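Local coordinates for protein botulinum neurotoxin type G (Clostridium botulinum, PDB 3MPP) that targets the toxin to host nerve cells through its receptor-binding domain and translocates its metalloprotease light chain into the host cytosol, at residues Y241-G246 with N419-P424. The protein carries 4 engineered substitutions. Residues are numbered along the deposited sequence; the frame is centred on the assembly and turned at random.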
ATOM      1  N   TYR A 241       5.606  -4.675 -12.686  1.00 15.63           N
ATOM      2  CA  TYR A 241       5.410  -6.124 -12.670  1.00 19.94           C
ATOM      3  C   TYR A 241       3.979  -6.395 -12.204  1.00 23.65           C
ATOM      4  O   TYR A 241       3.306  -5.507 -11.675  1.00 21.03           O
ATOM      5  CB  TYR A 241       6.466  -6.791 -11.766  1.00 20.33           C
ATOM      6  CG  TYR A 241       7.861  -6.521 -12.281  1.00 19.28           C
ATOM      7  CD1 TYR A 241       8.380  -7.262 -13.338  1.00 19.49           C
ATOM      8  CD2 TYR A 241       8.639  -5.496 -11.749  1.00 26.16           C
ATOM      9  CE1 TYR A 241       9.656  -7.004 -13.852  1.00 23.70           C
ATOM     10  CE2 TYR A 241       9.917  -5.224 -12.256  1.00 24.81           C
ATOM     11  CZ  TYR A 241      10.413  -5.991 -13.301  1.00 23.71           C
ATOM     12  OH  TYR A 241      11.662  -5.745 -13.798  1.00 25.87           O
ATOM     13  N   LEU A 242       3.503  -7.613 -12.417  1.00 19.05           N
ATOM     14  CA  LEU A 242       2.089  -7.888 -12.256  1.00 22.05           C
ATOM     15  C   LEU A 242       1.870  -8.879 -11.130  1.00 23.51           C
ATOM     16  O   LEU A 242       2.589  -9.878 -11.000  1.00 22.53           O
ATOM     17  CB  LEU A 242       1.498  -8.393 -13.582  1.00 25.11           C
ATOM     18  CG  LEU A 242      -0.023  -8.420 -13.797  1.00 29.33           C
ATOM     19  CD1 LEU A 242      -0.680  -7.045 -13.554  1.00 26.68           C
ATOM     20  CD2 LEU A 242      -0.360  -8.942 -15.200  1.00 23.16           C
ATOM     21  N   PHE A 243       0.903  -8.568 -10.280  1.00 23.16           N
ATOM     22  CA  PHE A 243       0.561  -9.434  -9.167  1.00 19.37           C
ATOM     23  C   PHE A 243      -0.910  -9.843  -9.265  1.00 20.44           C
ATOM     24  O   PHE A 243      -1.769  -8.997  -9.517  1.00 19.59           O
ATOM     25  CB  PHE A 243       0.856  -8.714  -7.847  1.00 22.01           C
ATOM     26  CG  PHE A 243       0.342  -9.418  -6.625  1.00 22.04           C
ATOM     27  CD1 PHE A 243       1.114 -10.378  -5.982  1.00 21.93           C
ATOM     28  CD2 PHE A 243      -0.898  -9.091  -6.087  1.00 21.53           C
ATOM     29  CE1 PHE A 243       0.645 -11.023  -4.843  1.00 25.39           C
ATOM     30  CE2 PHE A 243      -1.377  -9.746  -4.935  1.00 26.35           C
ATOM     31  CZ  PHE A 243      -0.604 -10.697  -4.316  1.00 23.86           C
ATOM     32  N   ASN A 244      -1.179 -11.134  -9.065  1.00 17.45           N
ATOM     33  CA  ASN A 244      -2.547 -11.665  -9.032  1.00 24.18           C
ATOM     34  C   ASN A 244      -3.026 -12.000  -7.614  1.00 23.74           C
ATOM     35  O   ASN A 244      -2.437 -12.838  -6.938  1.00 25.44           O
ATOM     36  CB  ASN A 244      -2.668 -12.903  -9.933  1.00 17.00           C
ATOM     37  CG  ASN A 244      -4.101 -13.324 -10.129  1.00 23.24           C
ATOM     38  OD1 ASN A 244      -4.668 -13.988  -9.275  1.00 24.53           O
ATOM     39  ND2 ASN A 244      -4.702 -12.920 -11.254  1.00 19.81           N
ATOM     40  N   GLN A 245      -4.113 -11.364  -7.180  1.00 21.88           N
ATOM     41  CA  GLN A 245      -4.631 -11.576  -5.833  1.00 21.45           C
ATOM     42  C   GLN A 245      -5.108 -13.015  -5.588  1.00 22.61           C
ATOM     43  O   GLN A 245      -4.985 -13.518  -4.485  1.00 22.19           O
ATOM     44  CB  GLN A 245      -5.766 -10.599  -5.490  1.00 24.91           C
ATOM     45  CG  GLN A 245      -6.300 -10.797  -4.047  1.00 22.60           C
ATOM     46  CD  GLN A 245      -7.508  -9.937  -3.731  1.00 30.75           C
ATOM     47  OE1 GLN A 245      -8.250  -9.545  -4.623  1.00 27.75           O
ATOM     48  NE2 GLN A 245      -7.695  -9.618  -2.454  1.00 30.09           N
ATOM     49  N   GLY A 246      -5.633 -13.677  -6.613  1.00 22.52           N
ATOM     50  CA  GLY A 246      -6.115 -15.041  -6.443  1.00 25.31           C
ATOM     51  C   GLY A 246      -5.029 -16.109  -6.478  1.00 26.91           C
ATOM     52  O   GLY A 246      -5.174 -17.175  -5.885  1.00 29.60           O
ATOM     53  N   ASN A 419      -8.339 -10.258 -10.007  1.00 18.25           N
ATOM     54  CA  ASN A 419      -7.897  -9.070  -9.267  1.00 18.49           C
ATOM     55  C   ASN A 419      -6.395  -8.952  -9.347  1.00 21.15           C
ATOM     56  O   ASN A 419      -5.683  -9.881  -8.976  1.00 18.83           O
ATOM     57  CB  ASN A 419      -8.346  -9.132  -7.808  1.00 17.60           C
ATOM     58  CG  ASN A 419      -9.846  -9.205  -7.676  1.00 25.29           C
ATOM     59  OD1 ASN A 419     -10.568  -8.595  -8.462  1.00 25.26           O
ATOM     60  ND2 ASN A 419     -10.327  -9.959  -6.687  1.00 24.21           N
ATOM     61  N   TRP A 420      -5.927  -7.793  -9.806  1.00 15.84           N
ATOM     62  CA  TRP A 420      -4.515  -7.579 -10.074  1.00 15.59           C
ATOM     63  C   TRP A 420      -3.963  -6.394  -9.306  1.00 21.31           C
ATOM     64  O   TRP A 420      -4.711  -5.473  -8.949  1.00 20.91           O
ATOM     65  CB  TRP A 420      -4.324  -7.299 -11.571  1.00 19.64           C
ATOM     66  CG  TRP A 420      -4.831  -8.404 -12.494  1.00 22.04           C
ATOM     67  CD1 TRP A 420      -6.069  -8.485 -13.083  1.00 21.32           C
ATOM     68  CD2 TRP A 420      -4.102  -9.572 -12.934  1.00 23.62           C
ATOM     69  NE1 TRP A 420      -6.151  -9.637 -13.859  1.00 19.69           N
ATOM     70  CE2 TRP A 420      -4.961 -10.311 -13.790  1.00 21.47           C
ATOM     71  CE3 TRP A 420      -2.815 -10.062 -12.688  1.00 19.53           C
ATOM     72  CZ2 TRP A 420      -4.566 -11.509 -14.403  1.00 19.36           C
ATOM     73  CZ3 TRP A 420      -2.423 -11.256 -13.300  1.00 21.77           C
ATOM     74  CH2 TRP A 420      -3.305 -11.970 -14.136  1.00 17.28           C
ATOM     75  N   GLN A 421      -2.654  -6.421  -9.062  1.00 18.50           N
ATOM     76  CA  GLN A 421      -1.948  -5.229  -8.605  1.00 16.07           C
ATOM     77  C   GLN A 421      -0.704  -5.015  -9.448  1.00 21.43           C
ATOM     78  O   GLN A 421      -0.088  -5.971  -9.937  1.00 19.77           O
ATOM     79  CB  GLN A 421      -1.573  -5.352  -7.122  1.00 12.71           C
ATOM     80  CG  GLN A 421      -2.797  -5.502  -6.199  1.00 19.46           C
ATOM     81  CD  GLN A 421      -2.411  -5.583  -4.741  1.00 26.03           C
ATOM     82  OE1 GLN A 421      -1.475  -4.916  -4.300  1.00 26.04           O
ATOM     83  NE2 GLN A 421      -3.142  -6.392  -3.977  1.00 24.08           N
ATOM     84  N   PHE A 422      -0.347  -3.753  -9.621  1.00 17.84           N
ATOM     85  CA  PHE A 422       0.823  -3.378 -10.395  1.00 18.25           C
ATOM     86  C   PHE A 422       1.982  -3.010  -9.456  1.00 21.28           C
ATOM     87  O   PHE A 422       1.821  -2.185  -8.544  1.00 19.26           O
ATOM     88  CB  PHE A 422       0.476  -2.202 -11.308  1.00 16.48           C
ATOM     89  CG  PHE A 422      -0.482  -2.569 -12.446  1.00 27.12           C
ATOM     90  CD1 PHE A 422       0.002  -3.029 -13.669  1.00 29.93           C
ATOM     91  CD2 PHE A 422      -1.856  -2.452 -12.285  1.00 24.36           C
ATOM     92  CE1 PHE A 422      -0.862  -3.363 -14.715  1.00 28.04           C
ATOM     93  CE2 PHE A 422      -2.741  -2.783 -13.335  1.00 23.40           C
ATOM     94  CZ  PHE A 422      -2.236  -3.241 -14.546  1.00 24.26           C
ATOM     95  N   ILE A 423       3.146  -3.604  -9.692  1.00 21.91           N
ATOM     96  CA  ILE A 423       4.297  -3.436  -8.799  1.00 22.89           C
ATOM     97  C   ILE A 423       5.446  -2.686  -9.487  1.00 22.42           C
ATOM     98  O   ILE A 423       6.129  -3.240 -10.340  1.00 18.10           O
ATOM     99  CB  ILE A 423       4.849  -4.810  -8.316  1.00 23.67           C
ATOM    100  CG1 ILE A 423       3.720  -5.735  -7.863  1.00 21.66           C
ATOM    101  CG2 ILE A 423       5.856  -4.611  -7.187  1.00 25.20           C
ATOM    102  CD1 ILE A 423       4.246  -7.085  -7.279  1.00 21.57           C
ATOM    103  N   PRO A 424       5.648  -1.407  -9.127  1.00 18.81           N
ATOM    104  CA  PRO A 424       6.854  -0.712  -9.582  1.00 21.54           C
ATOM    105  C   PRO A 424       8.044  -1.033  -8.689  1.00 23.99           C
ATOM    106  O   PRO A 424       7.860  -1.319  -7.502  1.00 19.83           O
ATOM    107  CB  PRO A 424       6.504   0.768  -9.400  1.00 22.43           C
ATOM    108  CG  PRO A 424       5.405   0.788  -8.325  1.00 24.81           C
ATOM    109  CD  PRO A 424       4.850  -0.610  -8.173  1.00 18.93           C
TER
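Strands 241-244 and 420-423 run antiparallel in the C-terminal receptor-binding subdomain, where Y241 pairs with I423 and F243 with Q421 through two hydrogen bonds each. Y241 N to I423 O, I423 N to Y241 O, F243 N to Q421 O and Q421 N to F243 O are all 2.8 Å. Beyond N244, Q245 N adds a fifth, reaching N419 O at 2.8 Å. The non-hydrogen-bonded pairs, L242-F422 and N244-W420, turn their side chains to one face of the sheet. There the amide of N244 stands nearly upright on the W420 ring, the two planes 88° apart. Its ND2 lies 3.2 Å above the ring plane, offset toward the rim and 3.3 Å from W420 CH2, while it donates to the carbonyl of G417. W420 NE1 in turn donates to F377 O. With CG anti to its backbone N (chi1 -164°), L242 sets CG 3.4 Å from W420 CE3, and its CD1 makes a CH-pi contact over the F422 ring, 4.2 Å from the centroid. This C-RBD subdomain has the beta-trefoil fold; the pairing brings 239-244, its first strand, against 420-423, the last strand of the chain, across some 170 residues. On the opposite face, I423 CD1 packs 3.8 Å from F243 CB. The F243 ring lies alongside the Q421 side chain, whose NE2 is held by N362, and meets F229 edge-to-face. Next to the N244-W420 pair, the side chains of Q245 and N419 lie side by side and point the same way, and N419 ND2 gives Q245 OE1 a weak, bent hydrogen bond (128° at the hydrogen); Y356 and Q364 both bond to N419 OD1.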